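Probable GTP-binding protein EngB (Pyrococcus horikoshii, PDB 2CXX) binds GDP and probably, with magnesium, GTP as a member of the EngB GTPase family, and is probably needed for normal cell division and septation. Local coordinates at residues Gln65-Ile68 / Lys69-Val73. Sequence-based numbering, arbitrary orientation.
Sequences QERI and KDEIV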
loop_
_atom_site.group_PDB
_atom_site.type_symbol
_atom_site.label_atom_id
_atom_site.label_comp_id
_atom_site.label_asym_id
_atom_site.label_seq_id
_atom_site.Cartn_x
_atom_site.Cartn_y
_atom_site.Cartn_z
ATOM N N GLN A 65 -8.050 12.328 10.043
ATOM C CA GLN A 65 -7.004 11.755 9.206
ATOM C C GLN A 65 -5.880 11.255 10.143
ATOM O O GLN A 65 -5.425 10.130 10.018
ATOM C CB GLN A 65 -6.483 12.850 8.270
ATOM C CG GLN A 65 -5.604 12.388 7.152
ATOM C CD GLN A 65 -5.042 13.585 6.339
ATOM O OE1 GLN A 65 -3.846 13.658 6.087
ATOM N NE2 GLN A 65 -5.894 14.494 5.971
ATOM N N GLU A 66 -5.433 12.097 11.079
ATOM C CA GLU A 66 -4.380 11.681 12.018
ATOM C C GLU A 66 -4.873 10.572 12.936
ATOM O O GLU A 66 -4.111 9.648 13.280
ATOM C CB GLU A 66 -3.887 12.840 12.903
ATOM C CG GLU A 66 -2.730 12.399 13.807
ATOM C CD GLU A 66 -2.021 13.514 14.540
ATOM O OE1 GLU A 66 -1.705 14.551 13.907
ATOM O OE2 GLU A 66 -1.736 13.333 15.754
ATOM N N ARG A 67 -6.131 10.644 13.344
ATOM C CA ARG A 67 -6.649 9.611 14.244
ATOM C C ARG A 67 -6.647 8.251 13.557
ATOM O O ARG A 67 -6.337 7.230 14.164
ATOM C CB ARG A 67 -8.081 9.888 14.703
ATOM C CG ARG A 67 -8.724 8.569 15.099
ATOM C CD ARG A 67 -9.865 8.605 16.051
ATOM N NE ARG A 67 -11.083 9.128 15.476
ATOM C CZ ARG A 67 -12.292 8.660 15.777
ATOM N NH1 ARG A 67 -12.440 7.642 16.631
ATOM N NH2 ARG A 67 -13.365 9.239 15.252
ATOM N N ILE A 68 -7.041 8.263 12.301
ATOM C CA ILE A 68 -7.064 7.049 11.499
ATOM C C ILE A 68 -5.659 6.479 11.391
ATOM O O ILE A 68 -5.460 5.267 11.553
ATOM C CB ILE A 68 -7.588 7.382 10.093
ATOM C CG1 ILE A 68 -9.075 7.651 10.181
ATOM C CG2 ILE A 68 -7.364 6.198 9.119
ATOM C CD1 ILE A 68 -9.719 8.046 8.833
ATOM N N LYS A 69 -4.693 7.340 11.080
ATOM C CA LYS A 69 -3.321 6.906 10.959
ATOM C C LYS A 69 -2.861 6.256 12.269
ATOM O O LYS A 69 -2.185 5.220 12.243
ATOM C CB LYS A 69 -2.437 8.087 10.587
ATOM C CG LYS A 69 -0.974 7.739 10.659
ATOM C CD LYS A 69 -0.163 9.005 10.689
ATOM C CE LYS A 69 1.312 8.775 11.030
ATOM N NZ LYS A 69 2.041 10.021 10.647
ATOM N N ASP A 70 -3.247 6.838 13.413
ATOM C CA ASP A 70 -2.888 6.281 14.731
ATOM C C ASP A 70 -3.480 4.915 14.966
ATOM O O ASP A 70 -2.833 4.063 15.543
ATOM C CB ASP A 70 -3.383 7.161 15.910
ATOM C CG ASP A 70 -2.619 8.477 16.026
ATOM O OD1 ASP A 70 -1.507 8.628 15.450
ATOM O OD2 ASP A 70 -3.167 9.367 16.712
ATOM N N GLU A 71 -4.704 4.730 14.504
ATOM C CA GLU A 71 -5.428 3.481 14.648
ATOM C C GLU A 71 -4.762 2.358 13.835
ATOM O O GLU A 71 -4.662 1.231 14.321
ATOM C CB GLU A 71 -6.873 3.710 14.205
ATOM C CG GLU A 71 -7.625 4.531 15.274
ATOM C CD GLU A 71 -8.942 5.122 14.788
ATOM O OE1 GLU A 71 -9.758 5.536 15.641
ATOM O OE2 GLU A 71 -9.159 5.184 13.563
ATOM N N ILE A 72 -4.319 2.704 12.622
ATOM C CA ILE A 72 -3.638 1.776 11.696
ATOM C C ILE A 72 -2.312 1.400 12.345
ATOM O O ILE A 72 -1.946 0.227 12.370
ATOM C CB ILE A 72 -3.393 2.455 10.287
ATOM C CG1 ILE A 72 -4.739 2.700 9.618
ATOM C CG2 ILE A 72 -2.428 1.579 9.366
ATOM C CD1 ILE A 72 -4.651 3.525 8.375
ATOM N N VAL A 73 -1.592 2.380 12.865
ATOM C CA VAL A 73 -0.290 2.152 13.529
ATOM C C VAL A 73 -0.470 1.212 14.707
ATOM O O VAL A 73 0.282 0.233 14.873
ATOM C CB VAL A 73 0.300 3.520 14.036
ATOM C CG1 VAL A 73 1.352 3.235 15.094
ATOM C CG2 VAL A 73 0.912 4.335 12.826
HETATM O O HOH W 1 -4.280 11.684 17.016
#
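R67 and E71, one helical turn apart, form a long i to i+4 salt bridge: NH1 of R67 lies 3.6 Å from OE1 of E71, and the guanidinium and carboxylate planes are inclined by 58°. The same oxygen sits 3.1 Å from R67 CD, evidence that the carboxylate lies against the arginine's methylenes. A glutamine in place of E71 would probably leave R67, whose guanidinium lies close to the like-charged R36, without its carboxylate mate. K69 reaches away in extended form to a salt bridge with E113. Like charges lie close at E66 and D70, whose OE2 and OD2 are 4.3 Å apart; a water donates to both, at 2.6 Å from D70 OD2, and so probably eases their repulsion. Among apolar groups, I68 CG2 approaches I72 CD1 at 3.9 Å; both side chains are buried, I68 against R36 and P52, I72 against M51 and F54. Backbone hydrogen bonds run from K69 N to Q65 O (3.1 Å, 163° at the hydrogen) and likewise from D70, E71 and I72 to E66, R67 and I68. These four bonds define an alpha-helix, amphipathic by its buried isoleucines and exposed E66, R67 and D70, probably corresponding to the switch II helix of P-loop GTPases.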